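Long-range contacts in alpha-L-rhamnosidase (Klebsiella oxytoca, PDB 4XHC), which hydrolyses terminal alpha-L-rhamnose residues from rhamnosides as a family 78 glycoside hydrolase: residues N229-V234 with H264-R269; D242-L247 with N287-P292. One frame throughout, in Å; residues are numbered along the deposited sequence.

How the contacts relate
Both contacts lie in the helical glycosidase domain, with their centres about 12 Å apart. Their segments alternate along the chain: 229-234, 242-247, 264-269, 287-292. Contact 1 joins the loop that follows helix 214-230 to helix 264-276. Contact 2 pairs strands 245-246 and 287-289 in a small antiparallel sheet. Helix 264-276 is common ground, because L245 and V288 of contact 2 rest on it further along. The contacts also touch directly: V234 CG2 packs on L245 CB at 4.0 Å. Contact 2 forms part of the rhamnose pocket. Contact 1 is farther from the sugar, with the V234 side chain about 12 Å from it.

Contact 1: residues N229-V234 with H264-R269; sequences NCMQEV and HDLVRR
Beside the first turns of helix 264-276, L266 and R269 face the loop that follows helix 214-230. M231 is the first residue after the helix to leave helical backbone angles. R269 makes the polar link. Its NE donates to the backbone oxygen E233 O at 3.0 Å, with an N-H...O angle of 149°. The donor sits nearly in line with the E233 carbonyl, and that oxygen lies at the guanidinium edge, tilted 19° from its plane. R269 NH2 adds a weak second bond to the same oxygen at 3.4 Å. The arginine reaches this far because CG is anti to the backbone N (chi1 166°) and the chain stays extended to NE. V234 CG1 lies obliquely beside the same group, 3.8 Å from R269 NH2.

The domain belongs to the six-hairpin glycosidase family, whose catalytic fold is an (alpha/alpha)6 barrel. Here a helix and an interhelical loop of that domain also meet through the side chain of L266, which points at the loop and spreads its two methyls over it. L266 CD2 makes apolar contact with M231 CE at 4.0 Å. L266 CD1 is a van der Waals neighbour of E233 O, also at 4.0 Å. The methionine chain bends at chi3, which carries its methyl to the leucine.

Inside the loop, Q232 turns back on the helix end. Its NE2 donates to N229 O at 3.0 Å, approaching from above the carbonyl plane, and also bonds V199 O. A different nitrogen of the arginine, R269 NH1, bonds A43 O, so the guanidinium is held by E233 O through NE, with the weak NH2 bond, and by A43 O through NH1. The carboxylate of E233 leads away from helix 264-276 and forms a salt bridge with R47.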
loop_
_atom_site.group_PDB
_atom_site.type_symbol
_atom_site.label_atom_id
_atom_site.label_comp_id
_atom_site.label_asym_id
_atom_site.label_seq_id
_atom_site.Cartn_x
_atom_site.Cartn_y
_atom_site.Cartn_z
ATOM N N ASN A 229 -6.932 -15.324 -21.282
ATOM C CA ASN A 229 -6.749 -14.528 -20.072
ATOM C C ASN A 229 -8.040 -14.374 -19.260
ATOM O O ASN A 229 -7.994 -14.162 -18.046
ATOM C CB ASN A 229 -6.111 -13.168 -20.395
ATOM C CG ASN A 229 -4.631 -13.287 -20.753
ATOM O OD1 ASN A 229 -4.026 -14.347 -20.606
ATOM N ND2 ASN A 229 -4.050 -12.204 -21.242
ATOM N N CYS A 230 -9.181 -14.511 -19.922
ATOM C CA CYS A 230 -10.469 -14.464 -19.247
ATOM C C CYS A 230 -10.833 -15.800 -18.575
ATOM O O CYS A 230 -11.619 -15.825 -17.628
ATOM C CB CYS A 230 -11.557 -14.019 -20.233
ATOM S SG CYS A 230 -11.562 -12.236 -20.549
ATOM N N MET A 231 -10.261 -16.903 -19.059
ATOM C CA MET A 231 -10.519 -18.228 -18.482
ATOM C C MET A 231 -9.683 -18.478 -17.229
ATOM O O MET A 231 -8.488 -18.730 -17.318
ATOM C CB MET A 231 -10.271 -19.335 -19.513
ATOM C CG MET A 231 -11.389 -19.456 -20.541
ATOM S SD MET A 231 -11.057 -20.677 -21.826
ATOM C CE MET A 231 -11.172 -22.192 -20.875
ATOM N N GLN A 232 -10.333 -18.386 -16.073
ATOM C CA GLN A 232 -9.683 -18.515 -14.773
ATOM C C GLN A 232 -10.458 -19.566 -13.974
ATOM O O GLN A 232 -10.708 -20.648 -14.504
ATOM C CB GLN A 232 -9.637 -17.152 -14.072
ATOM C CG GLN A 232 -8.868 -16.078 -14.845
ATOM C CD GLN A 232 -7.366 -16.292 -14.833
ATOM O OE1 GLN A 232 -6.805 -16.824 -13.865
ATOM N NE2 GLN A 232 -6.701 -15.869 -15.906
ATOM N N GLU A 233 -10.839 -19.279 -12.724
ATOM C CA GLU A 233 -11.646 -20.232 -11.946
ATOM C C GLU A 233 -13.113 -20.188 -12.373
ATOM O O GLU A 233 -13.893 -21.097 -12.059
ATOM C CB GLU A 233 -11.471 -20.016 -10.436
ATOM C CG GLU A 233 -10.219 -20.714 -9.903
ATOM C CD GLU A 233 -9.889 -20.388 -8.456
ATOM O OE1 GLU A 233 -9.807 -19.187 -8.122
ATOM O OE2 GLU A 233 -9.689 -21.335 -7.659
ATOM N N VAL A 234 -13.466 -19.123 -13.093
ATOM C CA VAL A 234 -14.705 -19.041 -13.876
ATOM C C VAL A 234 -14.373 -18.349 -15.197
ATOM O O VAL A 234 -13.245 -17.898 -15.391
ATOM C CB VAL A 234 -15.807 -18.239 -13.143
ATOM C CG1 VAL A 234 -16.151 -18.891 -11.814
ATOM C CG2 VAL A 234 -15.403 -16.783 -12.934
ATOM N N HIS A 264 -15.247 -28.107 -21.555
ATOM C CA HIS A 264 -16.694 -28.223 -21.330
ATOM C C HIS A 264 -17.031 -28.306 -19.851
ATOM O O HIS A 264 -18.078 -27.833 -19.430
ATOM C CB HIS A 264 -17.271 -29.434 -22.078
ATOM C CG HIS A 264 -17.126 -29.340 -23.565
ATOM N ND1 HIS A 264 -16.498 -30.311 -24.317
ATOM C CD2 HIS A 264 -17.495 -28.366 -24.435
ATOM C CE1 HIS A 264 -16.498 -29.949 -25.587
ATOM N NE2 HIS A 264 -17.097 -28.773 -25.686
ATOM N N ASP A 265 -16.138 -28.900 -19.069
ATOM C CA ASP A 265 -16.292 -28.934 -17.614
ATOM C C ASP A 265 -16.489 -27.532 -17.019
ATOM O O ASP A 265 -17.210 -27.360 -16.038
ATOM C CB ASP A 265 -15.095 -29.648 -16.947
ATOM C CG ASP A 265 -13.736 -29.071 -17.368
ATOM O OD1 ASP A 265 -13.447 -29.035 -18.580
ATOM O OD2 ASP A 265 -12.950 -28.665 -16.489
ATOM N N LEU A 266 -15.847 -26.535 -17.613
ATOM C CA LEU A 266 -15.933 -25.176 -17.102
ATOM C C LEU A 266 -17.253 -24.498 -17.476
ATOM O O LEU A 266 -17.773 -23.686 -16.719
ATOM C CB LEU A 266 -14.734 -24.353 -17.594
ATOM C CG LEU A 266 -14.570 -22.970 -16.961
ATOM C CD1 LEU A 266 -14.441 -23.071 -15.448
ATOM C CD2 LEU A 266 -13.377 -22.245 -17.565
ATOM N N VAL A 267 -17.790 -24.829 -18.646
ATOM C CA VAL A 267 -19.116 -24.333 -19.055
ATOM C C VAL A 267 -20.179 -24.939 -18.146
ATOM O O VAL A 267 -21.113 -24.275 -17.713
ATOM C CB VAL A 267 -19.445 -24.681 -20.527
ATOM C CG1 VAL A 267 -20.828 -24.175 -20.904
ATOM C CG2 VAL A 267 -18.395 -24.087 -21.457
ATOM N N ARG A 268 -20.011 -26.217 -17.864
ATOM C CA ARG A 268 -20.887 -26.943 -16.954
ATOM C C ARG A 268 -20.862 -26.351 -15.552
ATOM O O ARG A 268 -21.910 -26.184 -14.943
ATOM C CB ARG A 268 -20.445 -28.401 -16.892
ATOM C CG ARG A 268 -21.399 -29.319 -16.176
ATOM C CD ARG A 268 -20.806 -30.709 -16.138
ATOM N NE ARG A 268 -21.659 -31.609 -15.378
ATOM C CZ ARG A 268 -21.220 -32.634 -14.659
ATOM N NH1 ARG A 268 -19.918 -32.904 -14.581
ATOM N NH2 ARG A 268 -22.091 -33.393 -14.008
ATOM N N ARG A 269 -19.662 -26.040 -15.053
ATOM C CA ARG A 269 -19.503 -25.414 -13.736
ATOM C C ARG A 269 -20.272 -24.092 -13.672
ATOM O O ARG A 269 -20.956 -23.797 -12.692
ATOM C CB ARG A 269 -18.017 -25.178 -13.424
ATOM C CG ARG A 269 -17.758 -24.243 -12.242
ATOM C CD ARG A 269 -16.292 -24.216 -11.845
ATOM N NE ARG A 269 -15.941 -23.001 -11.108
ATOM C CZ ARG A 269 -16.122 -22.809 -9.799
ATOM N NH1 ARG A 269 -16.670 -23.743 -9.021
ATOM N NH2 ARG A 269 -15.750 -21.659 -9.256
#

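Contact 2: residues D242-L247 with N287-P292; sequences DRRLWL and NVFVQP. With RAM (alpha-L-rhamnopyranose), chain C.
W246 is sandwiched between N287 on one ring face and the bound rhamnose on the other. N287 CB sits over the five-membered ring, 3.6 Å from its centroid and 16° off the normal, a CH-pi contact. The amide continues over the six-membered ring, with N287 ND2 3.3 Å from W246 CH2. The two side chains run side by side and point the same way. On the opposite face the sugar lies toward the rim, with RAM O5 3.5 Å from W246 CZ2. W246 thus lines the rhamnose pocket, and N287 backs it from the second shell. D242, also in the pocket, brings OD2 to 3.7 Å from RAM O1.

The asparagine amide is held at both ends. N287 OD1 accepts R244 NE at 3.0 Å, with the donor well above the carbonyl plane (59°). N287 ND2 bonds D297 OD2. With chi1 at 62°, N287 CG lies between the backbone N and the carbonyl carbon, which sets the amide between tryptophan and arginine. R244 bends at chi3 and lies across F289. Its CD makes a CH-pi contact 3.7 Å from the F289 centroid, while F289 CE1 lies over one face of the guanidinium.

The backbones are joined by V288 N to L245 O at 3.0 Å. W246 and N287 form an antiparallel non-hydrogen-bonded pair with their side chains on the same sheet face. Strand 287-289 is central in a three-stranded antiparallel sheet, between 245-246 and 295-296. L245 and V288 point to the other face and pack on F274 of helix 264-276, while W246 and L247 touch Y304 of helix 302-319.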
loop_
_atom_site.group_PDB
_atom_site.type_symbol
_atom_site.label_atom_id
_atom_site.label_comp_id
_atom_site.label_asym_id
_atom_site.label_seq_id
_atom_site.Cartn_x
_atom_site.Cartn_y
_atom_site.Cartn_z
ATOM N N ASP A 242 -14.562 -6.859 -14.693
ATOM C CA ASP A 242 -14.984 -6.968 -13.290
ATOM C C ASP A 242 -14.488 -8.234 -12.605
ATOM O O ASP A 242 -14.876 -8.492 -11.465
ATOM C CB ASP A 242 -16.517 -7.065 -13.192
ATOM C CG ASP A 242 -17.239 -5.951 -13.908
ATOM O OD1 ASP A 242 -17.175 -4.798 -13.436
ATOM O OD2 ASP A 242 -17.907 -6.237 -14.928
ATOM N N ARG A 243 -13.689 -9.042 -13.298
ATOM C CA ARG A 243 -13.198 -10.330 -12.762
ATOM C C ARG A 243 -14.320 -11.265 -12.326
ATOM O O ARG A 243 -14.199 -11.948 -11.314
ATOM C CB ARG A 243 -12.269 -10.110 -11.570
ATOM C CG ARG A 243 -11.290 -8.981 -11.765
ATOM C CD ARG A 243 -10.352 -8.862 -10.587
ATOM N NE ARG A 243 -9.374 -7.803 -10.817
ATOM C CZ ARG A 243 -8.207 -7.712 -10.197
ATOM N NH1 ARG A 243 -7.867 -8.610 -9.287
ATOM N NH2 ARG A 243 -7.370 -6.729 -10.499
ATOM N N ARG A 244 -15.394 -11.312 -13.107
ATOM C CA ARG A 244 -16.631 -11.902 -12.641
ATOM C C ARG A 244 -17.409 -12.589 -13.746
ATOM O O ARG A 244 -17.391 -12.163 -14.903
ATOM C CB ARG A 244 -17.484 -10.788 -12.039
ATOM C CG ARG A 244 -18.628 -11.287 -11.195
ATOM C CD ARG A 244 -18.979 -10.321 -10.079
ATOM N NE ARG A 244 -19.881 -9.248 -10.493
ATOM C CZ ARG A 244 -19.618 -7.948 -10.414
ATOM N NH1 ARG A 244 -18.451 -7.499 -9.946
ATOM N NH2 ARG A 244 -20.532 -7.081 -10.813
ATOM N N LEU A 245 -18.125 -13.640 -13.365
ATOM C CA LEU A 245 -18.965 -14.410 -14.283
ATOM C C LEU A 245 -20.306 -13.729 -14.556
ATOM O O LEU A 245 -21.120 -13.594 -13.648
ATOM C CB LEU A 245 -19.216 -15.794 -13.675
ATOM C CG LEU A 245 -20.116 -16.781 -14.419
ATOM C CD1 LEU A 245 -19.538 -17.140 -15.783
ATOM C CD2 LEU A 245 -20.317 -18.032 -13.575
ATOM N N TRP A 246 -20.531 -13.307 -15.802
ATOM C CA TRP A 246 -21.831 -12.758 -16.252
ATOM C C TRP A 246 -22.439 -13.666 -17.321
ATOM O O TRP A 246 -21.723 -14.267 -18.122
ATOM C CB TRP A 246 -21.671 -11.359 -16.863
ATOM C CG TRP A 246 -21.360 -10.235 -15.912
ATOM C CD1 TRP A 246 -20.152 -9.946 -15.356
ATOM C CD2 TRP A 246 -22.254 -9.212 -15.467
ATOM N NE1 TRP A 246 -20.244 -8.822 -14.571
ATOM C CE2 TRP A 246 -21.524 -8.349 -14.626
ATOM C CE3 TRP A 246 -23.604 -8.943 -15.689
ATOM C CZ2 TRP A 246 -22.098 -7.237 -14.003
ATOM C CZ3 TRP A 246 -24.179 -7.836 -15.061
ATOM C CH2 TRP A 246 -23.424 -6.999 -14.234
ATOM N N LEU A 247 -23.763 -13.732 -17.376
ATOM C CA LEU A 247 -24.420 -14.710 -18.246
ATOM C C LEU A 247 -24.322 -14.370 -19.739
ATOM O O LEU A 247 -24.115 -15.251 -20.557
ATOM C CB LEU A 247 -25.881 -14.917 -17.841
ATOM C CG LEU A 247 -26.206 -16.392 -17.587
ATOM C CD1 LEU A 247 -27.449 -16.541 -16.723
ATOM C CD2 LEU A 247 -26.346 -17.156 -18.896
ATOM N N ASN A 287 -25.212 -11.993 -12.866
ATOM C CA ASN A 287 -23.832 -12.395 -12.569
ATOM C C ASN A 287 -23.679 -13.059 -11.198
ATOM O O ASN A 287 -24.526 -12.885 -10.311
ATOM C CB ASN A 287 -22.914 -11.181 -12.647
ATOM C CG ASN A 287 -23.276 -10.120 -11.636
ATOM O OD1 ASN A 287 -22.748 -10.100 -10.543
ATOM N ND2 ASN A 287 -24.195 -9.243 -11.993
ATOM N N VAL A 288 -22.580 -13.796 -11.031
ATOM C CA VAL A 288 -22.335 -14.567 -9.819
ATOM C C VAL A 288 -20.942 -14.278 -9.248
ATOM O O VAL A 288 -19.955 -14.227 -9.984
ATOM C CB VAL A 288 -22.472 -16.070 -10.110
ATOM C CG1 VAL A 288 -22.190 -16.900 -8.873
ATOM C CG2 VAL A 288 -23.866 -16.379 -10.605
ATOM N N PHE A 289 -20.873 -14.084 -7.934
ATOM C CA PHE A 289 -19.600 -13.994 -7.228
ATOM C C PHE A 289 -19.202 -15.384 -6.743
ATOM O O PHE A 289 -20.066 -16.228 -6.503
ATOM C CB PHE A 289 -19.719 -13.049 -6.025
ATOM C CG PHE A 289 -20.110 -11.642 -6.391
ATOM C CD1 PHE A 289 -19.146 -10.687 -6.649
ATOM C CD2 PHE A 289 -21.446 -11.282 -6.488
ATOM C CE1 PHE A 289 -19.506 -9.399 -6.998
ATOM C CE2 PHE A 289 -21.812 -9.998 -6.839
ATOM C CZ PHE A 289 -20.842 -9.052 -7.095
ATOM N N VAL A 290 -17.902 -15.627 -6.600
ATOM C CA VAL A 290 -17.418 -16.911 -6.048
ATOM C C VAL A 290 -16.367 -16.732 -4.947
ATOM O O VAL A 290 -15.636 -17.672 -4.623
ATOM C CB VAL A 290 -16.855 -17.837 -7.148
ATOM C CG1 VAL A 290 -17.938 -18.200 -8.144
ATOM C CG2 VAL A 290 -15.666 -17.197 -7.857
ATOM N N GLN A 291 -16.297 -15.527 -4.376
ATOM C CA GLN A 291 -15.416 -15.246 -3.251
ATOM C C GLN A 291 -16.095 -14.290 -2.274
ATOM O O GLN A 291 -16.664 -13.285 -2.698
ATOM C CB GLN A 291 -14.116 -14.655 -3.758
ATOM C CG GLN A 291 -13.205 -15.690 -4.393
ATOM C CD GLN A 291 -11.872 -15.105 -4.799
ATOM O OE1 GLN A 291 -11.811 -14.129 -5.545
ATOM N NE2 GLN A 291 -10.796 -15.689 -4.298
ATOM N N PRO A 292 -16.076 -14.593 -0.978
ATOM C CA PRO A 292 -15.439 -15.785 -0.405
ATOM C C PRO A 292 -16.225 -17.086 -0.590
ATOM O O PRO A 292 -15.679 -18.148 -0.365
ATOM C CB PRO A 292 -15.374 -15.452 1.087
ATOM C CG PRO A 292 -16.560 -14.572 1.320
ATOM C CD PRO A 292 -16.877 -13.862 0.021
HETATM C C1 RAM C . -20.739 -4.628 -17.643
HETATM C C2 RAM C . -19.707 -5.487 -18.348
HETATM C C3 RAM C . -20.227 -6.900 -18.539
HETATM C C4 RAM C . -21.682 -6.844 -18.971
HETATM C C5 RAM C . -22.512 -6.302 -17.819
HETATM C C6 RAM C . -23.718 -5.518 -18.269
HETATM O O1 RAM C . -20.087 -3.847 -16.722
HETATM O O2 RAM C . -19.495 -4.899 -19.620
HETATM O O3 RAM C . -19.457 -7.595 -19.522
HETATM O O4 RAM C . -22.149 -8.138 -19.304
HETATM O O5 RAM C . -21.708 -5.438 -16.987
#